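Local structure of BH2602 protein (Bacillus halodurans, 3NWZ) at residues D34-K39 with A45-S50; G95-R100 with A130-Q135. The protein is of unknown function but, as a member of the thioesterase superfamily with a HotDog fold that binds CoA, may hydrolyse acyl-CoA thioesters. All coordinates share one frame; numbering follows the deposited sequence.

Interaction 1 of 2, residues D34-K39 with A45-S50; sequences DGLLAK and ATYLAS
Lys39 reaches from the helix 34-39 across one face of the Tyr47 ring. The two side chains cross at about a right angle. With chi1 at 175° Lys39 CG stands opposite the backbone N, and a bend at chi2 then lays the chain over the ring. Lys39 CG lies 3.4 Å from Tyr47 CE2. Further along, Lys39 CE stands over the face, 3.7 Å from the centroid of the Tyr47 ring, in a CH-pi contact. Lys39 NZ, past a further bend at chi4, sits off-centre, 4.3 Å from the centroid of the Tyr47 ring, in a cation-pi interaction. Leu36 meets the same ring differently. Its CD2 comes in at the edge, near the ring plane, 4.0 Å from Tyr47 CD2. Tyr47 OH hydrogen-bonds Glu24 of the second subunit, so the ring also reaches the subunit interface. An alanine in place of Tyr47 would probably leave the Lys39 chain without the face it lies on, open a gap beside Leu36 and leave Glu24 of the second subunit without this hydrogen bond.

Ser50 is the second point of contact. Its side chain fits as a knob among Gly35, Leu36, Ala38 and Lys39, and Ser50 OG lies 2.7 Å from Gly35 O. Gly35 has no side chain to stand in the way, consistent with the 5.0 Å between its CA and CA of Ser50. Thr46 is the N-cap of the second helix: its OG1 accepts a weak bond from Ala49 N. The arrangement is a small helix-helix packing with a serine knob, in which the short helix 47-52 folds back on the C-terminal end of helix 23-40.

Interaction 2 of 2, residues G95-R100 with A130-Q135; sequences GQMVNR and ASIVHQ
The helix 95-100 runs over the strand 130-132 with the N-to-C directions 36° apart and the axes 8.1 Å apart at their closest, CA of Met97 lying nearest that of Ala130. This is the helix-on-sheet packing of the HotDog fold, in which a long helix lies against an antiparallel sheet. The residue at 97 is selenomethionine, and it carries all the contacts between the two segments. Its side chain starts out toward the strand, and that of Ala130 starts toward the helix. The two CB atoms of Met97 and Ala130 are 4.3 Å apart. Ala130 also touches Ala93 and Met94 on the same helix, and Met97 touches Phe64 on the neighbouring strand 64-69.

Ile132 comes at Met97 from further along the strand. The two side chains meet at a slant. At chi1 -60° the CG1 branch of Ile132 stands opposite the carbonyl carbon, and it is this branch that meets Met97. The contact is apolar, and no hydrogen bond joins the segments.

Beyond Ile132 the chain turns a corner at Val133. Val133 and His134 both face Val141 in a classic beta bulge. His134 is a CoA-binding residue of this protein, although no CoA is bound to this chain in the model. Met97 is bent at chi2 and chi3. Its CG lies 3.8 Å from Ile132 CG1, while its SE is 3.5 Å from Ala130 O.

In the fold
From the N terminus, the chain first runs through helix 23-40. Interaction 1 closes a short loop here, with five residues between its segments, and brings helix 47-52 back onto the end of the first helix. The chain then forms strands 55-58 and 64-69 before entering helix 83-100. Interaction 2 closes a longer loop of 29 residues, which holds strand 108-117 and the start of strand 125-135. The two contacts follow in series and neither nest nor cross. The centres of interaction 1 and interaction 2 are about 25 Å apart. Interaction 1 joins the N-terminal helices, and interaction 2 joins the C-terminal end of helix 83-100 to strand 125-135 within the HotDog domain.

Interaction 1 of 2, residues D34-K39 with A45-S50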
loop_
_atom_site.group_PDB
_atom_site.type_symbol
_atom_site.label_atom_id
_atom_site.label_comp_id
_atom_site.label_asym_id
_atom_site.label_seq_id
_atom_site.Cartn_x
_atom_site.Cartn_y
_atom_site.Cartn_z
ATOM N N ASP A 34 -3.657 30.979 17.675
ATOM C CA ASP A 34 -2.899 30.354 18.764
ATOM C C ASP A 34 -1.754 29.534 18.171
ATOM O O ASP A 34 -0.617 29.592 18.637
ATOM C CB ASP A 34 -3.775 29.394 19.584
ATOM C CG ASP A 34 -4.819 30.101 20.417
ATOM O OD1 ASP A 34 -4.493 31.132 21.044
ATOM O OD2 ASP A 34 -5.960 29.603 20.461
ATOM N N GLY A 35 -2.082 28.752 17.145
ATOM C CA GLY A 35 -1.092 27.919 16.492
ATOM C C GLY A 35 0.109 28.745 16.120
ATOM O O GLY A 35 1.169 28.603 16.736
ATOM N N LEU A 36 -0.080 29.613 15.121
ATOM C CA LEU A 36 0.943 30.522 14.596
ATOM C C LEU A 36 1.714 31.201 15.722
ATOM O O LEU A 36 2.902 31.457 15.614
ATOM C CB LEU A 36 0.275 31.598 13.734
ATOM C CG LEU A 36 -0.772 31.155 12.700
ATOM C CD1 LEU A 36 -1.360 32.387 12.019
ATOM C CD2 LEU A 36 -0.139 30.225 11.673
ATOM N N LEU A 37 1.005 31.484 16.805
ATOM C CA LEU A 37 1.570 32.134 17.974
ATOM C C LEU A 37 2.494 31.177 18.716
ATOM O O LEU A 37 3.565 31.568 19.176
ATOM C CB LEU A 37 0.426 32.600 18.887
ATOM C CG LEU A 37 0.541 33.952 19.593
ATOM C CD1 LEU A 37 1.241 34.948 18.699
ATOM C CD2 LEU A 37 -0.849 34.448 19.964
ATOM N N ALA A 38 2.076 29.921 18.830
ATOM C CA ALA A 38 2.887 28.909 19.501
ATOM C C ALA A 38 4.013 28.533 18.547
ATOM O O ALA A 38 5.038 27.972 18.954
ATOM C CB ALA A 38 2.036 27.673 19.843
ATOM N N LYS A 39 3.810 28.844 17.269
ATOM C CA LYS A 39 4.821 28.565 16.264
ATOM C C LYS A 39 6.020 29.478 16.476
ATOM O O LYS A 39 7.141 28.989 16.598
ATOM C CB LYS A 39 4.265 28.758 14.847
ATOM C CG LYS A 39 5.297 28.593 13.702
ATOM C CD LYS A 39 5.949 27.211 13.679
ATOM C CE LYS A 39 6.870 27.038 12.468
ATOM N NZ LYS A 39 7.999 28.011 12.477
ATOM N N ALA A 45 8.238 22.948 15.774
ATOM C CA ALA A 45 9.140 23.226 14.654
ATOM C C ALA A 45 8.386 23.674 13.406
ATOM O O ALA A 45 8.847 24.570 12.698
ATOM C CB ALA A 45 10.000 21.984 14.313
ATOM N N THR A 46 7.227 23.058 13.155
ATOM C CA THR A 46 6.420 23.345 11.968
ATOM C C THR A 46 5.013 23.885 12.224
ATOM O O THR A 46 4.441 23.726 13.309
ATOM C CB THR A 46 6.228 22.087 11.117
ATOM O OG1 THR A 46 5.396 21.161 11.837
ATOM C CG2 THR A 46 7.554 21.447 10.808
ATOM N N TYR A 47 4.452 24.487 11.180
ATOM C CA TYR A 47 3.113 25.059 11.237
ATOM C C TYR A 47 2.055 23.972 11.314
ATOM O O TYR A 47 1.055 24.116 12.019
ATOM C CB TYR A 47 2.849 25.924 10.000
ATOM C CG TYR A 47 3.688 27.167 9.950
ATOM C CD1 TYR A 47 4.931 27.161 9.329
ATOM C CD2 TYR A 47 3.269 28.336 10.582
ATOM C CE1 TYR A 47 5.743 28.291 9.344
ATOM C CE2 TYR A 47 4.072 29.461 10.602
ATOM C CZ TYR A 47 5.310 29.434 9.987
ATOM O OH TYR A 47 6.139 30.529 10.057
ATOM N N LEU A 48 2.277 22.886 10.582
ATOM C CA LEU A 48 1.325 21.786 10.560
ATOM C C LEU A 48 1.095 21.202 11.951
ATOM O O LEU A 48 -0.044 21.052 12.378
ATOM C CB LEU A 48 1.804 20.704 9.595
ATOM C CG LEU A 48 0.731 20.293 8.579
ATOM C CD1 LEU A 48 -0.331 19.399 9.233
ATOM C CD2 LEU A 48 0.092 21.551 7.983
ATOM N N ALA A 49 2.188 20.884 12.642
ATOM C CA ALA A 49 2.142 20.335 13.992
ATOM C C ALA A 49 1.522 21.384 14.903
ATOM O O ALA A 49 0.614 21.096 15.684
ATOM C CB ALA A 49 3.545 20.006 14.454
ATOM N N SER A 50 2.020 22.611 14.786
ATOM C CA SER A 50 1.526 23.737 15.574
ATOM C C SER A 50 0.029 24.020 15.405
ATOM O O SER A 50 -0.676 24.265 16.388
ATOM C CB SER A 50 2.306 25.004 15.220
ATOM O OG SER A 50 1.698 26.135 15.822
#

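Interaction 2 of 2, residues G95-R100 with A130-Q135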
loop_
_atom_site.group_PDB
_atom_site.type_symbol
_atom_site.label_atom_id
_atom_site.label_comp_id
_atom_site.label_asym_id
_atom_site.label_seq_id
_atom_site.Cartn_x
_atom_site.Cartn_y
_atom_site.Cartn_z
ATOM N N GLY A 95 7.081 8.034 11.792
ATOM C CA GLY A 95 8.323 8.751 11.624
ATOM C C GLY A 95 9.048 8.883 12.948
ATOM O O GLY A 95 10.162 8.387 13.116
ATOM N N GLN A 96 8.409 9.554 13.897
ATOM C CA GLN A 96 9.024 9.743 15.190
ATOM C C GLN A 96 9.497 8.406 15.752
ATOM O O GLN A 96 10.559 8.345 16.375
ATOM C CB GLN A 96 8.057 10.462 16.123
ATOM C CG GLN A 96 7.737 11.883 15.631
ATOM C CD GLN A 96 7.236 12.801 16.733
ATOM O OE1 GLN A 96 6.371 12.435 17.517
ATOM N NE2 GLN A 96 7.776 14.003 16.784
HETATM N N MSE A 97 8.720 7.344 15.510
HETATM C CA MSE A 97 9.086 5.983 15.921
HETATM C C MSE A 97 10.465 5.675 15.316
HETATM O O MSE A 97 11.452 5.498 16.030
HETATM C CB MSE A 97 8.059 4.976 15.382
HETATM C CG MSE A 97 8.353 3.479 15.675
HETATM SE SE MSE A 97 8.052 2.905 17.522
HETATM C CE MSE A 97 9.755 3.457 18.303
ATOM N N VAL A 98 10.531 5.633 13.985
ATOM C CA VAL A 98 11.797 5.372 13.292
ATOM C C VAL A 98 12.953 6.218 13.837
ATOM O O VAL A 98 14.020 5.705 14.195
ATOM C CB VAL A 98 11.699 5.676 11.777
ATOM C CG1 VAL A 98 13.003 5.284 11.081
ATOM C CG2 VAL A 98 10.546 4.929 11.165
ATOM N N ASN A 99 12.738 7.522 13.907
ATOM C CA ASN A 99 13.790 8.416 14.351
ATOM C C ASN A 99 14.266 8.260 15.791
ATOM O O ASN A 99 15.387 8.639 16.123
ATOM C CB ASN A 99 13.375 9.850 14.038
ATOM C CG ASN A 99 13.443 10.140 12.551
ATOM O OD1 ASN A 99 14.515 10.094 11.958
ATOM N ND2 ASN A 99 12.297 10.417 11.935
ATOM N N ARG A 100 13.437 7.684 16.647
ATOM C CA ARG A 100 13.854 7.484 18.019
ATOM C C ARG A 100 14.760 6.256 18.154
ATOM O O ARG A 100 15.530 6.140 19.113
ATOM C CB ARG A 100 12.633 7.366 18.920
ATOM C CG ARG A 100 12.284 8.689 19.603
ATOM C CD ARG A 100 12.108 8.509 21.106
ATOM N NE ARG A 100 13.241 7.835 21.754
ATOM C CZ ARG A 100 13.465 6.518 21.733
ATOM N NH1 ARG A 100 12.632 5.705 21.093
ATOM N NH2 ARG A 100 14.521 6.009 22.362
ATOM N N ALA A 130 2.280 3.480 16.388
ATOM C CA ALA A 130 3.210 2.823 15.480
ATOM C C ALA A 130 4.214 1.899 16.179
ATOM O O ALA A 130 4.600 2.148 17.323
ATOM C CB ALA A 130 3.978 3.918 14.657
ATOM N N SER A 131 4.639 0.852 15.465
ATOM C CA SER A 131 5.640 -0.108 15.961
ATOM C C SER A 131 6.575 -0.612 14.840
ATOM O O SER A 131 6.153 -0.875 13.720
ATOM C CB SER A 131 4.972 -1.315 16.662
ATOM O OG SER A 131 4.342 -2.203 15.761
ATOM N N ILE A 132 7.857 -0.732 15.149
ATOM C CA ILE A 132 8.817 -1.210 14.174
ATOM C C ILE A 132 8.541 -2.681 13.836
ATOM O O ILE A 132 8.262 -3.511 14.728
ATOM C CB ILE A 132 10.242 -1.069 14.700
ATOM C CG1 ILE A 132 10.534 0.401 15.002
ATOM C CG2 ILE A 132 11.227 -1.630 13.684
ATOM C CD1 ILE A 132 11.940 0.654 15.427
ATOM N N VAL A 133 8.606 -2.998 12.542
ATOM C CA VAL A 133 8.334 -4.342 12.073
ATOM C C VAL A 133 9.641 -4.950 11.645
ATOM O O VAL A 133 9.805 -6.166 11.622
ATOM C CB VAL A 133 7.367 -4.297 10.876
ATOM C CG1 VAL A 133 7.099 -5.713 10.359
ATOM C CG2 VAL A 133 6.067 -3.586 11.296
ATOM N N HIS A 134 10.575 -4.073 11.316
ATOM C CA HIS A 134 11.893 -4.476 10.860
ATOM C C HIS A 134 12.827 -3.276 10.933
ATOM O O HIS A 134 12.413 -2.135 10.670
ATOM C CB HIS A 134 11.831 -4.980 9.416
ATOM C CG HIS A 134 13.161 -5.398 8.874
ATOM N ND1 HIS A 134 13.942 -6.358 9.483
ATOM C CD2 HIS A 134 13.849 -4.991 7.782
ATOM C CE1 HIS A 134 15.053 -6.525 8.787
ATOM N NE2 HIS A 134 15.022 -5.707 7.751
ATOM N N GLN A 135 14.085 -3.542 11.283
ATOM C CA GLN A 135 15.089 -2.490 11.388
ATOM C C GLN A 135 16.382 -2.829 10.652
ATOM O O GLN A 135 17.322 -3.356 11.256
ATOM C CB GLN A 135 15.404 -2.209 12.862
ATOM C CG GLN A 135 16.177 -0.921 13.094
ATOM C CD GLN A 135 16.208 -0.517 14.559
ATOM O OE1 GLN A 135 15.210 -0.640 15.274
ATOM N NE2 GLN A 135 17.353 -0.012 15.011
#